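Local structure of putative uncharacterized protein (Thermotoga maritima, 3CNL) at residues 118-123 against 138-143; 34-39 against 244-249. The protein binds GTP and probably hydrolyses it in the service of a late step of 50S ribosomal subunit assembly. One frame throughout, in Å; residues are numbered along the deposited sequence.

In the fold
Both contacts belong to a circularly permuted GTPase, and they lie on opposite sides of the chain's centre, with centres about 30 Å apart. Contact 1 is local and only partly buried: helix 112-120, which starts at the P-loop, meets strand 139-141 at the margin of the mixed sheet. Contact 2 is buried and joins parts more than 200 residues apart, the loop between strands 24-30 and 48-54 and the chain beyond helix 224-236. Their chemistry differs accordingly. In contact 1 aliphatic carbons cover a phenyl ring, and a water links an exposed arginine, weakly, to a main-chain carbonyl; in contact 2 one carboxylate oxygen inside the protein accepts two main-chain N-H groups.

Contact 1 (118-123 against 138-143); sequences KLKGKR and QWFSLE
Leu-119 and Lys-120, in the last turn of helix 112-120, pack against the ring of Phe-140 on strand 139-141, the edge strand of the GTPase sheet. This is helix-on-sheet packing in a P-loop fold, and the other end of the same helix carries the nucleotide-binding residues Lys-112, Ser-113 and Thr-114. Leu-119 puts its CB 3.6 Å from CZ of Phe-140, and its main-chain carbonyl O lies near CD2 of Leu-142. Lys-120 supplies the lid: its CB stands over the centre of the Phe-140 ring in a CH-pi contact, 4.0 Å from the centroid and 7° off the ring normal. Lys-120 CG, set anti to the backbone N (chi1 -167°), lies near CG of Phe-140; the two side chains cross at about a right angle, and Lys-120 CD comes 3.9 Å from Phe-140 CD1. The end of the chain then leads away from the strand. Gly-121, with positive phi, leaves the helix, and the chain turns so that Arg-123 comes back to the strand. Its CD sits 4.1 Å from CB of Phe-140, and one face of its guanidinium covers the carbonyl of Ser-141. Water 1 accepts a hydrogen bond from Arg-123 NH2 at 2.8 Å and donates a weak one to Leu-142 O at 3.5 Å.

Contact 2 (34-39 against 244-249); sequences PFATSA and SFERPE
OE1 of Glu-246 is gripped by two successive main-chain amides, those of Phe-35 and Ala-36. Phe-35 N lies 2.9 Å from Glu-246 OE1, but the bond is bent, with 130° at the hydrogen. Ala-36 N gives the straighter bond to the same oxygen, 3.0 Å long at 172°. Both donors use the syn side of the oxygen, yet they approach from opposite faces of the carboxylate plane, each tilted 23° out of it, which would hold the carboxylate against rotation. Carbon closes in as well: CB of Phe-35 is 3.6 Å and CB of Ala-36 3.9 Å from Glu-246 OE1. Glu-246 CG is anti to the carbonyl carbon, and from there the chain runs extended, sliding past Pro-34 in the opposite direction. OE2 of this buried acid is hydrogen-bonded elsewhere, and the main-chain donors probably help to stabilise its negative charge. Beyond the carboxylate, CE2 of Phe-35 lies 4.0 Å from Pro-248 O; Trp-67 of helix 61-73 meets the Phe-35 ring edge-to-face, and its NE1 also bonds to Glu-246 O. Phe-35 O is a second shared acceptor, taking bonds from both N and OG of Ser-38 at 3.0 Å each. The chain beyond helix 224-236 is thus fastened to the loop between strands 24-30 and 48-54 of the permuted GTPase fold, by a carboxylate that bridges the first two amides of a type I beta turn.

Contact 1 (118-123 against 138-143)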
loop_
_atom_site.group_PDB
_atom_site.type_symbol
_atom_site.label_atom_id
_atom_site.label_comp_id
_atom_site.label_asym_id
_atom_site.label_seq_id
_atom_site.Cartn_x
_atom_site.Cartn_y
_atom_site.Cartn_z
ATOM N N LYS A 118 12.414 -3.382 -10.452
ATOM C CA LYS A 118 11.999 -3.305 -11.852
ATOM C C LYS A 118 12.705 -2.158 -12.579
ATOM O O LYS A 118 13.331 -2.364 -13.623
ATOM C CB LYS A 118 10.484 -3.127 -11.954
ATOM C CG LYS A 118 9.905 -3.450 -13.330
ATOM C CD LYS A 118 8.429 -3.062 -13.426
ATOM C CE LYS A 118 7.545 -3.945 -12.578
ATOM N NZ LYS A 118 6.123 -3.765 -12.946
ATOM N N LEU A 119 12.610 -0.957 -12.011
ATOM C CA LEU A 119 13.281 0.239 -12.543
ATOM C C LEU A 119 14.798 0.061 -12.729
ATOM O O LEU A 119 15.358 0.460 -13.756
ATOM C CB LEU A 119 13.013 1.439 -11.630
ATOM C CG LEU A 119 11.917 2.470 -11.918
ATOM C CD1 LEU A 119 10.758 1.921 -12.732
ATOM C CD2 LEU A 119 11.433 3.090 -10.620
ATOM N N LYS A 120 15.445 -0.545 -11.737
ATOM C CA LYS A 120 16.897 -0.713 -11.726
ATOM C C LYS A 120 17.369 -1.781 -12.720
ATOM O O LYS A 120 18.117 -1.482 -13.658
ATOM C CB LYS A 120 17.349 -1.049 -10.305
ATOM C CG LYS A 120 18.837 -0.971 -10.022
ATOM C CD LYS A 120 19.100 -0.739 -8.531
ATOM C CE LYS A 120 18.382 -1.756 -7.649
ATOM N NZ LYS A 120 18.279 -1.301 -6.229
ATOM N N GLY A 121 16.920 -3.017 -12.509
ATOM C CA GLY A 121 17.383 -4.167 -13.280
ATOM C C GLY A 121 18.719 -4.672 -12.763
ATOM O O GLY A 121 19.014 -4.566 -11.561
ATOM N N LYS A 122 19.526 -5.227 -13.671
ATOM C CA LYS A 122 20.878 -5.701 -13.335
ATOM C C LYS A 122 21.878 -4.549 -13.156
ATOM O O LYS A 122 23.050 -4.769 -12.806
ATOM C CB LYS A 122 21.386 -6.702 -14.374
ATOM C CG LYS A 122 21.026 -8.149 -14.052
ATOM C CD LYS A 122 21.972 -9.142 -14.731
ATOM C CE LYS A 122 23.329 -9.203 -14.035
ATOM N NZ LYS A 122 24.222 -10.210 -14.671
ATOM N N ARG A 123 21.401 -3.328 -13.400
ATOM C CA ARG A 123 22.167 -2.108 -13.152
ATOM C C ARG A 123 22.345 -1.847 -11.649
ATOM O O ARG A 123 21.672 -2.464 -10.809
ATOM C CB ARG A 123 21.478 -0.911 -13.824
ATOM C CG ARG A 123 22.267 0.391 -13.745
ATOM C CD ARG A 123 21.398 1.598 -14.042
ATOM N NE ARG A 123 21.147 1.772 -15.475
ATOM C CZ ARG A 123 21.964 2.400 -16.320
ATOM N NH1 ARG A 123 23.113 2.919 -15.894
ATOM N NH2 ARG A 123 21.627 2.512 -17.599
ATOM N N GLN A 138 22.314 5.676 -2.806
ATOM C CA GLN A 138 22.920 5.750 -4.132
ATOM C C GLN A 138 21.858 5.977 -5.203
ATOM O O GLN A 138 20.702 5.574 -5.054
ATOM C CB GLN A 138 23.721 4.475 -4.442
ATOM C CG GLN A 138 24.978 4.285 -3.574
ATOM C CD GLN A 138 26.088 5.268 -3.914
ATOM O OE1 GLN A 138 26.279 6.283 -3.228
ATOM N NE2 GLN A 138 26.820 4.979 -4.985
ATOM N N TRP A 139 22.252 6.632 -6.284
ATOM C CA TRP A 139 21.386 6.739 -7.442
ATOM C C TRP A 139 21.635 5.579 -8.393
ATOM O O TRP A 139 22.735 4.993 -8.416
ATOM C CB TRP A 139 21.646 8.034 -8.201
ATOM C CG TRP A 139 21.565 9.253 -7.375
ATOM C CD1 TRP A 139 22.586 9.848 -6.698
ATOM C CD2 TRP A 139 20.402 10.052 -7.138
ATOM N NE1 TRP A 139 22.131 10.971 -6.049
ATOM C CE2 TRP A 139 20.793 11.119 -6.305
ATOM C CE3 TRP A 139 19.066 9.971 -7.552
ATOM C CZ2 TRP A 139 19.896 12.102 -5.878
ATOM C CZ3 TRP A 139 18.180 10.941 -7.134
ATOM C CH2 TRP A 139 18.594 11.994 -6.297
ATOM N N PHE A 140 20.603 5.245 -9.157
ATOM C CA PHE A 140 20.783 4.559 -10.422
ATOM C C PHE A 140 20.165 5.452 -11.487
ATOM O O PHE A 140 19.310 6.288 -11.183
ATOM C CB PHE A 140 20.217 3.130 -10.430
ATOM C CG PHE A 140 18.712 3.039 -10.290
ATOM C CD1 PHE A 140 18.119 3.047 -9.034
ATOM C CD2 PHE A 140 17.898 2.876 -11.419
ATOM C CE1 PHE A 140 16.729 2.949 -8.897
ATOM C CE2 PHE A 140 16.512 2.773 -11.304
ATOM C CZ PHE A 140 15.927 2.811 -10.036
ATOM N N SER A 141 20.631 5.314 -12.719
ATOM C CA SER A 141 20.181 6.197 -13.782
ATOM C C SER A 141 19.421 5.376 -14.792
ATOM O O SER A 141 19.783 4.224 -15.049
ATOM C CB SER A 141 21.377 6.871 -14.451
ATOM O OG SER A 141 22.168 7.558 -13.495
ATOM N N LEU A 142 18.362 5.942 -15.361
ATOM C CA LEU A 142 17.719 5.308 -16.507
ATOM C C LEU A 142 18.616 5.518 -17.734
ATOM O O LEU A 142 19.657 6.166 -17.625
ATOM C CB LEU A 142 16.302 5.856 -16.731
ATOM C CG LEU A 142 15.299 5.714 -15.569
ATOM C CD1 LEU A 142 13.940 6.331 -15.926
ATOM C CD2 LEU A 142 15.119 4.262 -15.108
ATOM N N GLU A 143 18.217 4.950 -18.877
ATOM C CA GLU A 143 18.929 5.111 -20.147
ATOM C C GLU A 143 19.015 6.564 -20.598
ATOM O O GLU A 143 20.066 6.999 -21.047
ATOM C CB GLU A 143 18.258 4.285 -21.250
ATOM C CG GLU A 143 18.398 2.762 -21.101
ATOM C CD GLU A 143 17.621 2.003 -22.166
ATOM O OE1 GLU A 143 17.796 2.314 -23.375
ATOM O OE2 GLU A 143 16.834 1.097 -21.793
HETATM O O HOH W 1 22.759 4.864 -18.499
#

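Contact 2 (34-39 against 244-249)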
loop_
_atom_site.group_PDB
_atom_site.type_symbol
_atom_site.label_atom_id
_atom_site.label_comp_id
_atom_site.label_asym_id
_atom_site.label_seq_id
_atom_site.Cartn_x
_atom_site.Cartn_y
_atom_site.Cartn_z
ATOM N N PRO A 34 -6.572 3.755 -1.511
ATOM C CA PRO A 34 -5.775 4.950 -1.846
ATOM C C PRO A 34 -5.714 6.077 -0.837
ATOM O O PRO A 34 -4.712 6.797 -0.827
ATOM C CB PRO A 34 -6.388 5.434 -3.178
ATOM C CG PRO A 34 -7.051 4.215 -3.717
ATOM C CD PRO A 34 -7.627 3.526 -2.513
ATOM N N PHE A 35 -6.754 6.270 -0.019
ATOM C CA PHE A 35 -6.671 7.285 1.026
ATOM C C PHE A 35 -5.840 6.746 2.190
ATOM O O PHE A 35 -4.906 7.405 2.660
ATOM C CB PHE A 35 -8.049 7.741 1.528
ATOM C CG PHE A 35 -8.743 8.770 0.652
ATOM C CD1 PHE A 35 -8.030 9.596 -0.215
ATOM C CD2 PHE A 35 -10.120 8.927 0.733
ATOM C CE1 PHE A 35 -8.685 10.526 -1.006
ATOM C CE2 PHE A 35 -10.792 9.873 -0.050
ATOM C CZ PHE A 35 -10.081 10.668 -0.907
ATOM N N ALA A 36 -6.151 5.531 2.631
ATOM C CA ALA A 36 -5.470 4.963 3.769
ATOM C C ALA A 36 -3.975 4.958 3.558
ATOM O O ALA A 36 -3.235 5.274 4.490
ATOM C CB ALA A 36 -6.001 3.527 4.090
ATOM N N THR A 37 -3.530 4.622 2.338
ATOM C CA THR A 37 -2.100 4.474 2.018
ATOM C C THR A 37 -1.452 5.738 1.401
ATOM O O THR A 37 -0.362 5.670 0.835
ATOM C CB THR A 37 -1.820 3.250 1.100
ATOM O OG1 THR A 37 -2.545 3.383 -0.131
ATOM C CG2 THR A 37 -2.209 1.925 1.812
ATOM N N SER A 38 -2.118 6.877 1.547
ATOM C CA SER A 38 -1.592 8.149 1.078
ATOM C C SER A 38 -0.493 8.572 2.025
ATOM O O SER A 38 -0.520 8.209 3.205
ATOM C CB SER A 38 -2.691 9.201 1.088
ATOM O OG SER A 38 -2.926 9.652 2.402
ATOM N N ALA A 39 0.465 9.356 1.538
ATOM C CA ALA A 39 1.583 9.777 2.387
ATOM C C ALA A 39 1.258 11.067 3.134
ATOM O O ALA A 39 2.017 12.038 3.078
ATOM C CB ALA A 39 2.865 9.929 1.561
ATOM N N SER A 244 -11.305 -4.436 -3.164
ATOM C CA SER A 244 -10.829 -3.133 -2.694
ATOM C C SER A 244 -11.489 -2.752 -1.367
ATOM O O SER A 244 -12.492 -3.348 -0.982
ATOM C CB SER A 244 -11.065 -2.042 -3.743
ATOM O OG SER A 244 -10.260 -2.252 -4.884
ATOM N N PHE A 245 -10.930 -1.766 -0.666
ATOM C CA PHE A 245 -11.356 -1.499 0.714
ATOM C C PHE A 245 -11.868 -0.089 0.929
ATOM O O PHE A 245 -12.340 0.224 2.022
ATOM C CB PHE A 245 -10.227 -1.809 1.719
ATOM C CG PHE A 245 -9.505 -3.127 1.457
ATOM C CD1 PHE A 245 -10.184 -4.342 1.532
ATOM C CD2 PHE A 245 -8.147 -3.143 1.187
ATOM C CE1 PHE A 245 -9.528 -5.544 1.294
ATOM C CE2 PHE A 245 -7.477 -4.336 0.958
ATOM C CZ PHE A 245 -8.168 -5.541 0.998
ATOM N N GLU A 246 -11.739 0.747 -0.105
ATOM C CA GLU A 246 -12.180 2.150 -0.096
ATOM C C GLU A 246 -12.657 2.520 -1.492
ATOM O O GLU A 246 -12.089 2.043 -2.476
ATOM C CB GLU A 246 -11.012 3.095 0.191
ATOM C CG GLU A 246 -10.301 2.870 1.439
ATOM C CD GLU A 246 -9.411 4.002 1.797
ATOM O OE1 GLU A 246 -8.385 4.186 1.106
ATOM O OE2 GLU A 246 -9.723 4.684 2.798
ATOM N N ARG A 247 -13.662 3.402 -1.543
ATOM C CA ARG A 247 -14.229 4.007 -2.759
ATOM C C ARG A 247 -14.200 5.533 -2.622
ATOM O O ARG A 247 -14.408 6.037 -1.522
ATOM C CB ARG A 247 -15.701 3.609 -2.907
ATOM C CG ARG A 247 -15.993 2.168 -3.229
ATOM C CD ARG A 247 -17.426 1.835 -2.779
ATOM N NE ARG A 247 -18.345 2.975 -2.921
ATOM C CZ ARG A 247 -19.671 2.910 -2.763
ATOM N NH1 ARG A 247 -20.259 1.757 -2.455
ATOM N NH2 ARG A 247 -20.420 4.001 -2.918
ATOM N N PRO A 248 -13.978 6.274 -3.738
ATOM C CA PRO A 248 -13.826 7.740 -3.668
ATOM C C PRO A 248 -14.702 8.589 -2.697
ATOM O O PRO A 248 -14.170 9.595 -2.217
ATOM C CB PRO A 248 -13.926 8.179 -5.131
ATOM C CG PRO A 248 -13.371 7.028 -5.886
ATOM C CD PRO A 248 -13.794 5.785 -5.124
ATOM N N GLU A 249 -15.978 8.316 -2.386
ATOM C CA GLU A 249 -17.074 7.697 -3.162
ATOM C C GLU A 249 -18.355 7.371 -2.342
ATOM O O GLU A 249 -19.410 7.243 -2.962
ATOM C CB GLU A 249 -16.692 6.484 -3.996
ATOM C CG GLU A 249 -17.412 6.390 -5.338
ATOM C CD GLU A 249 -17.660 4.962 -5.768
ATOM O OE1 GLU A 249 -16.790 4.399 -6.467
ATOM O OE2 GLU A 249 -18.721 4.392 -5.412
#